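Local structure of dihydrofolate reductase (Moritella profunda, 3IA4) at residues S4-D18 against Y113-F127. The protein probably catalyses the NADPH-dependent reduction of 7,8-dihydrofolate to tetrahydrofolate, a key step of folate metabolism, and is held here with NADPH and methotrexate. Residues are numbered along the deposited sequence; the frame is centred on the assembly and turned at random.
With NDP (NADPH dihydro-nicotinamide-adenine-dinucleotide phosphate), chain E.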
loop_
_atom_site.group_PDB
_atom_site.type_symbol
_atom_site.label_atom_id
_atom_site.label_comp_id
_atom_site.label_asym_id
_atom_site.label_seq_id
_atom_site.Cartn_x
_atom_site.Cartn_y
_atom_site.Cartn_z
ATOM N N SER A 4 -2.317 8.374 -4.453
ATOM C CA SER A 4 -2.524 7.916 -3.066
ATOM C C SER A 4 -1.628 6.750 -2.735
ATOM O O SER A 4 -1.321 5.988 -3.625
ATOM C CB SER A 4 -3.994 7.480 -2.889
ATOM O OG SER A 4 -4.855 8.592 -3.083
ATOM N N MET A 5 -1.223 6.584 -1.455
ATOM C CA MET A 5 -0.506 5.392 -1.072
ATOM C C MET A 5 -1.311 4.769 0.059
ATOM O O MET A 5 -1.928 5.495 0.861
ATOM C CB MET A 5 0.923 5.743 -0.544
ATOM C CG MET A 5 1.616 6.675 -1.533
ATOM S SD MET A 5 3.444 6.640 -1.468
ATOM C CE MET A 5 3.771 6.841 0.272
ATOM N N ILE A 6 -1.321 3.465 0.113
ATOM C CA ILE A 6 -2.128 2.730 1.125
ATOM C C ILE A 6 -1.179 1.741 1.767
ATOM O O ILE A 6 -0.452 1.034 1.070
ATOM C CB ILE A 6 -3.382 2.023 0.536
ATOM C CG1 ILE A 6 -4.073 1.262 1.677
ATOM C CG2 ILE A 6 -2.979 1.070 -0.610
ATOM C CD1 ILE A 6 -5.566 0.795 1.336
ATOM N N ALA A 7 -1.174 1.700 3.106
ATOM C CA ALA A 7 -0.287 0.784 3.837
ATOM C C ALA A 7 -0.846 0.478 5.198
ATOM O O ALA A 7 -1.604 1.301 5.739
ATOM C CB ALA A 7 1.097 1.504 4.054
ATOM N N ALA A 8 -0.435 -0.659 5.771
ATOM C CA ALA A 8 -0.809 -0.977 7.157
ATOM C C ALA A 8 0.498 -0.966 7.997
ATOM O O ALA A 8 1.454 -1.674 7.678
ATOM C CB ALA A 8 -1.437 -2.366 7.227
ATOM N N LEU A 9 0.501 -0.127 9.023
ATOM C CA LEU A 9 1.722 0.086 9.865
ATOM C C LEU A 9 1.508 -0.439 11.269
ATOM O O LEU A 9 0.589 0.001 11.961
ATOM C CB LEU A 9 2.042 1.554 10.034
ATOM C CG LEU A 9 2.716 2.351 8.867
ATOM C CD1 LEU A 9 1.925 2.180 7.542
ATOM C CD2 LEU A 9 2.816 3.852 9.332
ATOM N N ALA A 10 2.395 -1.307 11.722
ATOM C CA ALA A 10 2.444 -1.566 13.166
ATOM C C ALA A 10 3.247 -0.432 13.840
ATOM O O ALA A 10 3.631 0.565 13.193
ATOM C CB ALA A 10 3.061 -2.914 13.405
ATOM N N ASN A 11 3.538 -0.573 15.138
ATOM C CA ASN A 11 4.267 0.492 15.831
ATOM C C ASN A 11 5.627 0.728 15.158
ATOM O O ASN A 11 6.208 -0.201 14.594
ATOM C CB ASN A 11 4.478 0.105 17.296
ATOM C CG ASN A 11 3.168 0.130 18.098
ATOM O OD1 ASN A 11 2.200 0.758 17.692
ATOM N ND2 ASN A 11 3.165 -0.512 19.272
ATOM N N ASN A 12 6.114 1.975 15.266
ATOM C CA ASN A 12 7.418 2.380 14.745
ATOM C C ASN A 12 7.432 2.193 13.199
ATOM O O ASN A 12 8.515 2.045 12.627
ATOM C CB ASN A 12 8.534 1.545 15.399
ATOM C CG ASN A 12 8.468 1.575 16.908
ATOM O OD1 ASN A 12 8.332 2.642 17.476
ATOM N ND2 ASN A 12 8.426 0.377 17.552
ATOM N N ARG A 13 6.244 2.285 12.559
ATOM C CA ARG A 13 6.102 2.215 11.074
ATOM C C ARG A 13 6.531 0.907 10.459
ATOM O O ARG A 13 6.857 0.820 9.284
ATOM C CB ARG A 13 6.858 3.389 10.347
ATOM C CG ARG A 13 6.590 4.701 11.006
ATOM C CD ARG A 13 7.019 5.862 10.004
ATOM N NE ARG A 13 8.453 5.839 9.577
ATOM C CZ ARG A 13 9.465 6.415 10.229
ATOM N NH1 ARG A 13 9.237 7.098 11.355
ATOM N NH2 ARG A 13 10.687 6.384 9.736
ATOM N N VAL A 14 6.609 -0.159 11.276
ATOM C CA VAL A 14 6.941 -1.460 10.646
ATOM C C VAL A 14 5.844 -1.936 9.675
ATOM O O VAL A 14 4.645 -1.911 10.018
ATOM C CB VAL A 14 7.071 -2.606 11.750
ATOM C CG1 VAL A 14 7.211 -4.009 11.071
ATOM C CG2 VAL A 14 8.345 -2.396 12.559
ATOM N N ILE A 15 6.259 -2.394 8.497
ATOM C CA ILE A 15 5.292 -2.876 7.505
ATOM C C ILE A 15 5.589 -4.289 7.036
ATOM O O ILE A 15 4.713 -4.911 6.447
ATOM C CB ILE A 15 5.183 -1.968 6.253
ATOM C CG1 ILE A 15 6.530 -1.855 5.545
ATOM C CG2 ILE A 15 4.611 -0.631 6.652
ATOM C CD1 ILE A 15 6.392 -1.060 4.201
ATOM N N GLY A 16 6.802 -4.826 7.298
ATOM C CA GLY A 16 7.168 -6.106 6.672
ATOM C C GLY A 16 8.290 -6.829 7.404
ATOM O O GLY A 16 9.053 -6.175 8.123
ATOM N N LEU A 17 8.334 -8.150 7.244
ATOM C CA LEU A 17 9.455 -8.945 7.735
ATOM C C LEU A 17 9.538 -10.156 6.835
ATOM O O LEU A 17 8.523 -10.852 6.652
ATOM C CB LEU A 17 9.198 -9.357 9.195
ATOM C CG LEU A 17 10.303 -10.266 9.757
ATOM C CD1 LEU A 17 11.679 -9.631 9.774
ATOM C CD2 LEU A 17 9.955 -10.755 11.154
ATOM N N ASP A 18 10.705 -10.446 6.268
ATOM C CA ASP A 18 10.882 -11.661 5.446
ATOM C C ASP A 18 9.888 -11.766 4.264
ATOM O O ASP A 18 9.353 -12.870 3.963
ATOM C CB ASP A 18 10.780 -12.923 6.304
ATOM C CG ASP A 18 11.855 -12.995 7.375
ATOM O OD1 ASP A 18 11.551 -13.516 8.486
ATOM O OD2 ASP A 18 12.986 -12.520 7.132
ATOM N N TYR A 113 -3.578 6.386 2.804
ATOM C CA TYR A 113 -4.611 5.594 3.444
ATOM C C TYR A 113 -3.860 4.710 4.429
ATOM O O TYR A 113 -3.271 3.700 4.053
ATOM C CB TYR A 113 -5.297 4.670 2.416
ATOM C CG TYR A 113 -6.201 5.362 1.393
ATOM C CD1 TYR A 113 -7.507 4.911 1.239
ATOM C CD2 TYR A 113 -5.739 6.371 0.546
ATOM C CE1 TYR A 113 -8.327 5.442 0.293
ATOM C CE2 TYR A 113 -6.606 6.951 -0.429
ATOM C CZ TYR A 113 -7.887 6.428 -0.540
ATOM O OH TYR A 113 -8.764 6.994 -1.452
ATOM N N LEU A 114 -3.828 5.097 5.696
ATOM C CA LEU A 114 -3.047 4.354 6.670
ATOM C C LEU A 114 -3.927 3.536 7.608
ATOM O O LEU A 114 -4.835 4.043 8.249
ATOM C CB LEU A 114 -2.216 5.321 7.539
ATOM C CG LEU A 114 -1.233 6.229 6.748
ATOM C CD1 LEU A 114 -0.361 7.067 7.646
ATOM C CD2 LEU A 114 -0.332 5.360 5.831
ATOM N N THR A 115 -3.565 2.294 7.768
ATOM C CA THR A 115 -4.121 1.524 8.888
ATOM C C THR A 115 -3.029 1.469 9.953
ATOM O O THR A 115 -1.871 1.200 9.619
ATOM C CB THR A 115 -4.368 0.127 8.378
ATOM O OG1 THR A 115 -5.417 0.198 7.399
ATOM C CG2 THR A 115 -4.816 -0.820 9.533
ATOM N N HIS A 116 -3.357 1.835 11.195
ATOM C CA HIS A 116 -2.403 1.676 12.276
ATOM C C HIS A 116 -2.841 0.512 13.105
ATOM O O HIS A 116 -3.976 0.504 13.612
ATOM C CB HIS A 116 -2.422 2.944 13.127
ATOM C CG HIS A 116 -2.066 4.163 12.354
ATOM N ND1 HIS A 116 -0.753 4.555 12.165
ATOM C CD2 HIS A 116 -2.838 5.095 11.750
ATOM C CE1 HIS A 116 -0.736 5.682 11.463
ATOM N NE2 HIS A 116 -1.985 6.019 11.188
ATOM N N ILE A 117 -1.926 -0.463 13.257
ATOM C CA ILE A 117 -2.166 -1.635 14.129
ATOM C C ILE A 117 -1.490 -1.506 15.491
ATOM O O ILE A 117 -0.306 -1.147 15.574
ATOM C CB ILE A 117 -1.616 -2.889 13.401
ATOM C CG1 ILE A 117 -2.228 -2.959 12.005
ATOM C CG2 ILE A 117 -1.864 -4.169 14.264
ATOM C CD1 ILE A 117 -1.568 -4.063 11.102
ATOM N N GLU A 118 -2.220 -1.781 16.582
ATOM C CA GLU A 118 -1.623 -1.633 17.899
ATOM C C GLU A 118 -0.808 -2.871 18.223
ATOM O O GLU A 118 -1.290 -3.791 18.920
ATOM C CB GLU A 118 -2.700 -1.408 18.958
ATOM C CG GLU A 118 -3.448 -0.111 18.770
ATOM C CD GLU A 118 -4.434 0.172 19.924
ATOM O OE1 GLU A 118 -4.273 -0.427 21.031
ATOM O OE2 GLU A 118 -5.349 0.993 19.694
ATOM N N LEU A 119 0.419 -2.926 17.694
ATOM C CA LEU A 119 1.264 -4.092 17.860
ATOM C C LEU A 119 2.714 -3.627 17.755
ATOM O O LEU A 119 3.021 -2.841 16.869
ATOM C CB LEU A 119 0.963 -5.070 16.719
ATOM C CG LEU A 119 1.928 -6.244 16.592
ATOM C CD1 LEU A 119 1.815 -7.252 17.711
ATOM C CD2 LEU A 119 1.530 -6.885 15.293
ATOM N N THR A 120 3.576 -4.064 18.689
ATOM C CA THR A 120 5.026 -3.868 18.513
ATOM C C THR A 120 5.602 -5.209 17.992
ATOM O O THR A 120 5.512 -6.265 18.654
ATOM C CB THR A 120 5.693 -3.499 19.808
ATOM O OG1 THR A 120 5.177 -2.231 20.237
ATOM C CG2 THR A 120 7.225 -3.408 19.616
ATOM N N THR A 121 6.144 -5.162 16.805
ATOM C CA THR A 121 6.670 -6.382 16.192
ATOM C C THR A 121 8.000 -6.016 15.538
ATOM O O THR A 121 8.225 -4.847 15.199
ATOM C CB THR A 121 5.622 -6.990 15.201
ATOM O OG1 THR A 121 6.003 -8.326 14.832
ATOM C CG2 THR A 121 5.452 -6.172 13.988
ATOM N N GLU A 122 8.910 -6.962 15.402
ATOM C CA GLU A 122 10.169 -6.671 14.668
ATOM C C GLU A 122 9.940 -6.588 13.157
ATOM O O GLU A 122 9.129 -7.284 12.560
ATOM C CB GLU A 122 11.219 -7.746 14.946
ATOM C CG GLU A 122 11.977 -7.489 16.269
ATOM C CD GLU A 122 12.935 -8.632 16.596
ATOM O OE1 GLU A 122 13.232 -9.460 15.652
ATOM O OE2 GLU A 122 13.317 -8.733 17.797
ATOM N N GLY A 123 10.663 -5.680 12.509
ATOM C CA GLY A 123 10.529 -5.524 11.082
ATOM C C GLY A 123 11.845 -5.653 10.315
ATOM O O GLY A 123 12.910 -5.636 10.912
ATOM N N ASP A 124 11.736 -5.793 8.982
ATOM C CA ASP A 124 12.879 -5.529 8.111
ATOM C C ASP A 124 12.536 -4.544 6.973
ATOM O O ASP A 124 13.330 -4.353 6.057
ATOM C CB ASP A 124 13.518 -6.834 7.579
ATOM C CG ASP A 124 12.635 -7.586 6.614
ATOM O OD1 ASP A 124 11.652 -7.029 6.033
ATOM O OD2 ASP A 124 12.957 -8.774 6.373
ATOM N N THR A 125 11.333 -3.963 7.039
ATOM C CA THR A 125 10.885 -2.916 6.107
ATOM C C THR A 125 9.965 -1.968 6.875
ATOM O O THR A 125 9.169 -2.391 7.735
ATOM C CB THR A 125 10.118 -3.461 4.885
ATOM O OG1 THR A 125 9.248 -4.472 5.306
ATOM C CG2 THR A 125 11.132 -4.127 3.923
ATOM N N TRP A 126 10.131 -0.677 6.628
ATOM C CA TRP A 126 9.390 0.332 7.366
ATOM C C TRP A 126 8.753 1.292 6.401
ATOM O O TRP A 126 9.334 1.642 5.353
ATOM C CB TRP A 126 10.364 1.165 8.275
ATOM C CG TRP A 126 10.882 0.354 9.401
ATOM C CD1 TRP A 126 10.400 0.350 10.674
ATOM C CD2 TRP A 126 11.989 -0.558 9.374
ATOM N NE1 TRP A 126 11.095 -0.583 11.438
ATOM C CE2 TRP A 126 12.078 -1.145 10.664
ATOM C CE3 TRP A 126 12.895 -0.977 8.366
ATOM C CZ2 TRP A 126 13.026 -2.141 10.980
ATOM C CZ3 TRP A 126 13.851 -1.989 8.688
ATOM C CH2 TRP A 126 13.899 -2.543 9.993
ATOM N N PHE A 127 7.598 1.796 6.759
ATOM C CA PHE A 127 6.970 2.928 5.972
ATOM C C PHE A 127 7.848 4.181 6.105
ATOM O O PHE A 127 8.537 4.402 7.117
ATOM C CB PHE A 127 5.570 3.233 6.592
ATOM C CG PHE A 127 4.682 4.018 5.668
ATOM C CD1 PHE A 127 4.428 5.382 5.889
ATOM C CD2 PHE A 127 4.161 3.384 4.533
ATOM C CE1 PHE A 127 3.608 6.120 4.964
ATOM C CE2 PHE A 127 3.364 4.086 3.631
ATOM C CZ PHE A 127 3.110 5.466 3.806
HETATM P PA NDP E . 9.025 -3.567 -3.101
HETATM O O1A NDP E . 9.007 -2.063 -3.012
HETATM O O2A NDP E . 7.760 -4.366 -3.047
HETATM O O5B NDP E . 9.840 -4.092 -4.418
HETATM C C5B NDP E . 11.114 -3.486 -4.725
HETATM C C4B NDP E . 11.488 -4.001 -6.109
HETATM O O4B NDP E . 10.745 -3.212 -7.049
HETATM C C3B NDP E . 12.947 -3.626 -6.467
HETATM O O3B NDP E . 13.844 -4.597 -5.937
HETATM C C2B NDP E . 12.932 -3.535 -7.983
HETATM O O2B NDP E . 12.702 -4.815 -8.581
HETATM C C1B NDP E . 11.607 -2.819 -8.156
HETATM N N9A NDP E . 11.727 -1.346 -8.213
HETATM C C8A NDP E . 11.755 -0.522 -7.154
HETATM N N7A NDP E . 11.772 0.768 -7.547
HETATM C C5A NDP E . 11.734 0.763 -8.909
HETATM C C6A NDP E . 11.687 1.761 -9.987
HETATM N N6A NDP E . 11.737 3.112 -9.746
HETATM N N1A NDP E . 11.625 1.251 -11.264
HETATM C C2A NDP E . 11.559 -0.037 -11.583
HETATM N N3A NDP E . 11.596 -0.982 -10.647
HETATM C C4A NDP E . 11.677 -0.626 -9.322
HETATM O O3 NDP E . 10.048 -4.186 -2.011
HETATM P PN NDP E . 10.375 -3.969 -0.451
HETATM O O1N NDP E . 10.800 -2.562 -0.245
HETATM O O2N NDP E . 11.278 -5.070 -0.028
HETATM O O5D NDP E . 8.954 -4.076 0.242
HETATM C C5D NDP E . 8.371 -5.362 0.399
HETATM C C4D NDP E . 7.973 -5.565 1.857
HETATM O O4D NDP E . 6.832 -4.689 2.189
HETATM C C3D NDP E . 7.506 -6.990 2.190
HETATM O O3D NDP E . 7.938 -7.317 3.524
HETATM C C2D NDP E . 5.980 -6.889 2.198
HETATM O O2D NDP E . 5.324 -7.888 3.018
HETATM C C1D NDP E . 5.809 -5.513 2.781
HETATM N N1N NDP E . 4.554 -4.842 2.458
HETATM C C2N NDP E . 3.814 -4.390 3.472
HETATM C C3N NDP E . 2.686 -3.652 3.215
HETATM C C7N NDP E . 1.874 -3.176 4.379
HETATM O O7N NDP E . 0.963 -2.405 4.160
HETATM N N7N NDP E . 2.197 -3.478 5.640
HETATM C C4N NDP E . 2.166 -3.318 1.825
HETATM C C5N NDP E . 3.114 -3.817 0.844
HETATM C C6N NDP E . 4.209 -4.577 1.178
HETATM P P2B NDP E . 13.733 -5.411 -9.685
HETATM O O1X NDP E . 12.966 -6.519 -10.260
HETATM O O2X NDP E . 14.059 -4.236 -10.543
HETATM O O3X NDP E . 14.967 -5.774 -8.905
HETATM O O HOH W 1 1.093 2.654 13.371
HETATM O O HOH W 2 6.393 -2.588 15.659
HETATM O O HOH W 3 0.622 1.599 15.671
HETATM O O HOH W 4 9.341 -2.169 16.187
HETATM O O HOH W 5 6.841 -0.169 20.430
HETATM O O HOH W 6 11.354 4.695 7.383
#
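Met5 to Leu9 and Tyr113 to Ile117 run as adjacent parallel strands in the mixed central sheet of the dihydrofolate reductase fold, their axes 11° apart, while beyond the turns Val14 to Gly16 pairs antiparallel with Thr125 and Trp126 through a classic beta bulge, Ile15 and Gly16 both facing Thr125. Phe127 links the two pairings. With CG anti to the backbone N (chi1 -162°), its ring reaches back against strand 4-9: CE2 lies 3.5 Å from Ala7 CB, CZ meets Met5 CE, and CB and CG rest against the branched end of Leu9. Tyr102 of helix 99-105 also meets this ring. The backbone of Phe127 is gripped by Arg13, whose O accepts Phe127 N and whose NE donates to Phe127 O at 2.9 Å; that oxygen lies in the guanidinium plane, though NE sits above the carbonyl plane. At the turn, Asn11 ND2 donates to Thr120 OG1 at 2.8 Å, nearly straight (167°) and in the amide plane, while water 3 lies between Asn11 OD1 and Ile117 O, close to both. Without this amide, as with an alanine here, Thr120 OG1 would probably lose its donor, leaving the backbone bond from Asn11 N to Leu119 O to tie the turn. Val14 spreads its methyls, CG1 against Gly123 CA and CG2 3.5 Å from Trp126 NE1. The two strands of 4-18 together hold the NADPH carboxamide: Ala8 N donates to O7N at 2.8 Å, and N7N donates both to Ala8 O and to Ile15 O, with N7N to Ile15 O at 3.0 Å.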